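Side-chain contacts in major pollen allergen Pla l 1 (Plantago lanceolata, PDB 4Z8W), which is an allergen of plantain pollen in the Ole e 1-like family and probably binds zinc: residues 38-43 with 100-105; 63-68 with 74-79. All coordinates share one frame; numbering follows the deposited sequence.

Contact 1: residues 38-43 with 100-105; sequences VQLDCK and SKVDLS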
loop_
_atom_site.group_PDB
_atom_site.type_symbol
_atom_site.label_atom_id
_atom_site.label_comp_id
_atom_site.label_asym_id
_atom_site.label_seq_id
_atom_site.Cartn_x
_atom_site.Cartn_y
_atom_site.Cartn_z
ATOM N N VAL A 38 -2.703 5.681 -3.492
ATOM C CA VAL A 38 -3.074 4.602 -2.581
ATOM C C VAL A 38 -4.331 5.025 -1.793
ATOM O O VAL A 38 -4.733 6.199 -1.788
ATOM C CB VAL A 38 -1.904 4.210 -1.638
ATOM C CG1 VAL A 38 -0.608 3.852 -2.404
ATOM C CG2 VAL A 38 -1.569 5.361 -0.699
ATOM N N GLN A 39 -5.001 4.082 -1.163
ATOM C CA GLN A 39 -6.135 4.442 -0.342
ATOM C C GLN A 39 -6.208 3.535 0.892
ATOM O O GLN A 39 -6.132 2.288 0.762
ATOM C CB GLN A 39 -7.414 4.283 -1.169
ATOM C CG GLN A 39 -8.696 4.661 -0.433
ATOM C CD GLN A 39 -9.852 4.768 -1.393
ATOM O OE1 GLN A 39 -9.745 5.474 -2.414
ATOM N NE2 GLN A 39 -10.934 4.027 -1.123
ATOM N N LEU A 40 -6.281 4.189 2.045
ATOM C CA LEU A 40 -6.661 3.562 3.364
ATOM C C LEU A 40 -8.185 3.427 3.527
ATOM O O LEU A 40 -8.924 4.407 3.348
ATOM C CB LEU A 40 -6.036 4.355 4.531
ATOM C CG LEU A 40 -6.608 3.905 5.926
ATOM C CD1 LEU A 40 -6.133 2.492 6.287
ATOM C CD2 LEU A 40 -6.320 4.875 7.083
ATOM N N ASP A 41 -8.681 2.212 3.761
ATOM C CA ASP A 41 -10.096 1.936 4.022
ATOM C C ASP A 41 -10.214 1.146 5.299
ATOM O O ASP A 41 -9.508 0.113 5.453
ATOM C CB ASP A 41 -10.714 1.085 2.895
ATOM C CG ASP A 41 -10.704 1.826 1.531
ATOM O OD1 ASP A 41 -11.156 2.974 1.480
ATOM O OD2 ASP A 41 -10.169 1.296 0.547
ATOM N N CYS A 42 -11.085 1.602 6.201
ATOM C CA CYS A 42 -11.329 0.924 7.504
ATOM C C CYS A 42 -12.830 0.679 7.599
ATOM O O CYS A 42 -13.649 1.585 7.322
ATOM C CB CYS A 42 -10.941 1.790 8.711
ATOM S SG CYS A 42 -9.259 2.413 8.800
ATOM N N LYS A 43 -13.196 -0.524 7.999
ATOM C CA LYS A 43 -14.603 -0.873 8.206
ATOM C C LYS A 43 -15.040 -0.610 9.626
ATOM O O LYS A 43 -16.248 -0.428 9.881
ATOM C CB LYS A 43 -14.835 -2.318 7.865
ATOM C CG LYS A 43 -14.436 -2.598 6.427
ATOM C CD LYS A 43 -14.643 -4.056 6.077
ATOM C CE LYS A 43 -14.430 -4.176 4.572
ATOM N NZ LYS A 43 -14.439 -5.603 4.156
ATOM N N SER A 100 -2.111 -3.897 2.244
ATOM C CA SER A 100 -1.264 -3.827 3.417
ATOM C C SER A 100 -2.093 -3.519 4.653
ATOM O O SER A 100 -2.716 -2.468 4.733
ATOM C CB SER A 100 -0.124 -2.793 3.245
ATOM O OG SER A 100 0.787 -3.331 2.305
ATOM N N LYS A 101 -2.032 -4.400 5.653
ATOM C CA LYS A 101 -2.808 -4.165 6.841
ATOM C C LYS A 101 -2.075 -3.151 7.723
ATOM O O LYS A 101 -0.848 -3.062 7.735
ATOM C CB LYS A 101 -2.980 -5.495 7.632
ATOM C CG LYS A 101 -4.171 -6.343 7.141
ATOM C CD LYS A 101 -4.256 -6.413 5.655
ATOM C CE LYS A 101 -5.106 -7.590 5.163
ATOM N NZ LYS A 101 -4.379 -8.046 3.947
ATOM N N VAL A 102 -2.826 -2.467 8.538
ATOM C CA VAL A 102 -2.226 -1.557 9.480
ATOM C C VAL A 102 -2.981 -1.706 10.783
ATOM O O VAL A 102 -4.189 -1.994 10.795
ATOM C CB VAL A 102 -2.250 -0.081 8.984
ATOM C CG1 VAL A 102 -3.670 0.423 8.729
ATOM C CG2 VAL A 102 -1.466 0.859 9.881
ATOM N N ASP A 103 -2.258 -1.454 11.872
ATOM C CA ASP A 103 -2.807 -1.472 13.244
ATOM C C ASP A 103 -2.986 -0.044 13.722
ATOM O O ASP A 103 -2.013 0.657 14.003
ATOM C CB ASP A 103 -1.849 -2.239 14.175
ATOM C CG ASP A 103 -2.173 -2.062 15.664
ATOM O OD1 ASP A 103 -3.305 -1.630 16.012
ATOM O OD2 ASP A 103 -1.269 -2.403 16.491
ATOM N N LEU A 104 -4.241 0.362 13.836
ATOM C CA LEU A 104 -4.596 1.682 14.366
ATOM C C LEU A 104 -5.478 1.473 15.625
ATOM O O LEU A 104 -6.302 2.355 15.969
ATOM C CB LEU A 104 -5.377 2.548 13.335
ATOM C CG LEU A 104 -4.514 2.835 12.047
ATOM C CD1 LEU A 104 -5.427 3.323 10.901
ATOM C CD2 LEU A 104 -3.383 3.872 12.299
ATOM N N SER A 105 -5.290 0.317 16.289
ATOM C CA SER A 105 -6.139 -0.040 17.463
ATOM C C SER A 105 -5.677 0.715 18.708
ATOM O O SER A 105 -4.430 0.795 19.003
ATOM C CB SER A 105 -6.087 -1.564 17.772
ATOM O OG SER A 105 -7.076 -1.969 18.734
#
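Leu40 meets Val102 and Leu104 from the core-facing side of an antiparallel four-stranded sheet, part of the beta-strand framework of this Ole e 1-like protein. Strand 37-42 and strand 100-102 are not neighbours in that sheet: strand 74-80 runs between them, which agrees with the 9.1 Å from Leu40 CA to Val102 CA and with the absence of any hydrogen bond across the contact.

Methyl groups and one sulfur make the apolar touches. With its CG anti to the backbone N (chi1 170°), Leu40 swings its fork toward strand 100-102. One branch, CD1, comes to 4.0 Å from Val102 CG1, the two side chains crossing at about a right angle; the other, CD2, lies 4.2 Å from Leu104 CD1. Cys42 SG adds a looser touch, 4.5 Å from the same Leu104 CD1, while it is tied to Cys74 by a disulfide. Leu40 and Leu104 both also rest on Val67 of strand 62-68, so the contact is part of a larger buried layer.

Two side-chain hydrogen bonds lie within the segments. Gln39 NE2 donates to Asp41 OD1 over 2.8 Å, close to the plane of the Gln39 amide and on the syn lone pair of the carboxylate; Ser52 OG also bonds this oxygen. In 100-105, Asp103 forms an Asx turn: Ser105 N donates to Asp103 OD1 at 2.8 Å, with an N-H...O angle of 161°.

Contact 2: residues 63-68 with 74-79; sequences YRLPVV and CEIKLV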
loop_
_atom_site.group_PDB
_atom_site.type_symbol
_atom_site.label_atom_id
_atom_site.label_comp_id
_atom_site.label_asym_id
_atom_site.label_seq_id
_atom_site.Cartn_x
_atom_site.Cartn_y
_atom_site.Cartn_z
ATOM N N TYR A 63 4.279 6.965 0.910
ATOM C CA TYR A 63 3.097 7.778 1.157
ATOM C C TYR A 63 3.016 7.991 2.695
ATOM O O TYR A 63 3.635 7.264 3.458
ATOM C CB TYR A 63 1.768 7.138 0.655
ATOM C CG TYR A 63 1.572 5.653 1.118
ATOM C CD1 TYR A 63 1.035 5.340 2.408
ATOM C CD2 TYR A 63 1.935 4.607 0.275
ATOM C CE1 TYR A 63 0.868 4.015 2.795
ATOM C CE2 TYR A 63 1.771 3.239 0.666
ATOM C CZ TYR A 63 1.251 2.966 1.908
ATOM O OH TYR A 63 1.066 1.671 2.295
ATOM N N ARG A 64 2.193 8.925 3.147
ATOM C CA ARG A 64 2.104 9.181 4.608
ATOM C C ARG A 64 0.738 9.767 4.787
ATOM O O ARG A 64 0.448 10.934 4.454
ATOM C CB ARG A 64 3.251 10.076 5.072
ATOM C CG ARG A 64 3.191 10.562 6.485
ATOM C CD ARG A 64 4.439 11.380 6.800
ATOM N NE ARG A 64 4.322 12.043 8.082
ATOM C CZ ARG A 64 4.797 11.525 9.214
ATOM N NH1 ARG A 64 5.425 10.336 9.208
ATOM N NH2 ARG A 64 4.640 12.187 10.355
ATOM N N LEU A 65 -0.173 8.904 5.226
ATOM C CA LEU A 65 -1.559 9.289 5.292
ATOM C C LEU A 65 -1.900 9.736 6.705
ATOM O O LEU A 65 -1.617 8.997 7.677
ATOM C CB LEU A 65 -2.431 8.133 4.866
ATOM C CG LEU A 65 -2.082 7.358 3.586
ATOM C CD1 LEU A 65 -2.961 6.095 3.530
ATOM C CD2 LEU A 65 -2.262 8.185 2.306
ATOM N N PRO A 66 -2.489 10.948 6.846
ATOM C CA PRO A 66 -2.794 11.468 8.219
ATOM C C PRO A 66 -4.157 10.919 8.610
ATOM O O PRO A 66 -5.095 11.017 7.853
ATOM C CB PRO A 66 -2.864 13.012 8.003
ATOM C CG PRO A 66 -3.129 13.195 6.543
ATOM C CD PRO A 66 -3.007 11.867 5.800
ATOM N N VAL A 67 -4.234 10.231 9.735
ATOM C CA VAL A 67 -5.491 9.558 10.129
ATOM C C VAL A 67 -5.960 10.222 11.438
ATOM O O VAL A 67 -5.143 10.542 12.263
ATOM C CB VAL A 67 -5.159 8.089 10.395
ATOM C CG1 VAL A 67 -6.297 7.342 11.150
ATOM C CG2 VAL A 67 -4.815 7.438 9.016
ATOM N N VAL A 68 -7.249 10.440 11.594
ATOM C CA VAL A 68 -7.760 10.976 12.860
ATOM C C VAL A 68 -8.529 9.846 13.543
ATOM O O VAL A 68 -9.407 9.221 12.921
ATOM C CB VAL A 68 -8.739 12.141 12.582
ATOM C CG1 VAL A 68 -9.212 12.804 13.902
ATOM C CG2 VAL A 68 -8.103 13.165 11.621
ATOM N N CYS A 74 -8.539 -2.040 9.098
ATOM C CA CYS A 74 -7.965 -1.078 8.173
ATOM C C CYS A 74 -6.972 -1.709 7.224
ATOM O O CYS A 74 -6.092 -2.504 7.664
ATOM C CB CYS A 74 -7.216 -0.024 8.980
ATOM S SG CYS A 74 -8.289 0.909 10.079
ATOM N N GLU A 75 -6.991 -1.275 5.967
ATOM C CA GLU A 75 -5.975 -1.714 5.050
ATOM C C GLU A 75 -5.739 -0.772 3.916
ATOM O O GLU A 75 -6.639 0.035 3.554
ATOM C CB GLU A 75 -6.229 -3.149 4.527
ATOM C CG GLU A 75 -7.406 -3.241 3.602
ATOM C CD GLU A 75 -7.943 -4.686 3.500
ATOM O OE1 GLU A 75 -8.606 -4.975 2.502
ATOM O OE2 GLU A 75 -7.750 -5.502 4.423
ATOM N N ILE A 76 -4.518 -0.835 3.380
ATOM C CA ILE A 76 -4.079 0.054 2.303
ATOM C C ILE A 76 -4.098 -0.702 0.967
ATOM O O ILE A 76 -3.472 -1.794 0.833
ATOM C CB ILE A 76 -2.719 0.720 2.555
ATOM C CG1 ILE A 76 -2.761 1.652 3.758
ATOM C CG2 ILE A 76 -2.357 1.658 1.374
ATOM C CD1 ILE A 76 -2.655 0.915 5.070
ATOM N N LYS A 77 -4.789 -0.129 -0.041
ATOM C CA LYS A 77 -4.757 -0.704 -1.414
ATOM C C LYS A 77 -4.150 0.241 -2.454
ATOM O O LYS A 77 -4.209 1.456 -2.289
ATOM C CB LYS A 77 -6.159 -1.207 -1.850
ATOM C CG LYS A 77 -7.225 -0.113 -2.074
ATOM C CD LYS A 77 -8.589 -0.803 -2.371
ATOM C CE LYS A 77 -9.742 0.189 -2.499
ATOM N NZ LYS A 77 -9.310 1.409 -3.240
ATOM N N LEU A 78 -3.507 -0.324 -3.484
ATOM C CA LEU A 78 -3.041 0.495 -4.620
ATOM C C LEU A 78 -4.306 0.914 -5.389
ATOM O O LEU A 78 -5.270 0.176 -5.404
ATOM C CB LEU A 78 -2.216 -0.335 -5.586
ATOM C CG LEU A 78 -0.884 -0.858 -5.033
ATOM C CD1 LEU A 78 -0.172 -1.730 -6.082
ATOM C CD2 LEU A 78 -0.038 0.305 -4.548
ATOM N N VAL A 79 -4.333 2.116 -5.942
ATOM C CA VAL A 79 -5.516 2.450 -6.813
ATOM C C VAL A 79 -4.980 2.827 -8.208
ATOM O O VAL A 79 -5.318 2.158 -9.210
ATOM C CB VAL A 79 -6.309 3.668 -6.279
ATOM C CG1 VAL A 79 -7.516 3.944 -7.190
ATOM C CG2 VAL A 79 -6.665 3.512 -4.781
#
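Tyr63 and Leu65 reach across the protein core to Ile76, joining strand 62-68 of the mixed sheet to strand 74-80 of the antiparallel one. The contact is therefore packing between two sheets: the nearest CA atoms, those of Leu65 and Ile76, are 10.0 Å apart, and no hydrogen bond links the segments.

The side-chain torsions account for which ends meet. Tyr63 CG lies between its backbone N and carbonyl carbon (chi1 50°), an orientation that extends the ring toward strand 74-80 and brings its phenol end to Ile76. There the OH atom is 3.5 Å from Ile76 CG2, and CZ is 3.9 Å from that methyl, which approaches the ring obliquely. On the isoleucine, CG2 is anti to the backbone N and makes the closest touch to the tyrosine. The other branch serves both partners: Ile76 CG1 lies 4.1 Å from Tyr63 OH and, more loosely, 4.5 Å from Leu65 CD1.

Neighbouring strands close in on the group. Tyr63 also rests on Val38 of strand 37-42 and Val117 of strand 114-123, and Ile76 on Val11 of strand 8-18.

All three touching residues are buried, and the approach of Tyr63 OH to Ile76 CG2 is van der Waals packing. Cohesion between these segments thus probably rests on shape and dispersion, with the phenol oxygen lying against hydrocarbon on the Ile76 side.

In the fold
The two contacts have centres 6 Å apart and belong to one core. Contact 2 is nested inside the chain loop closed by contact 1. Two bonds join them directly: the Cys42 SG-Cys74 SG disulfide at 2.2 Å, and a probable backbone hydrogen bond from Ile76 N to Ser100 O at 2.8 Å. The metal lies near the Cys42-Cys74 end that both contacts share, Cys74 directly following the zinc ligand Asp73 in the chain. The Cys42 side chain is about 9 Å from the bound zinc ion and about 6 Å from the side chain of Asp73; the core touch at Ile76 is farther off, its side chain about 11 Å from that of Asp73.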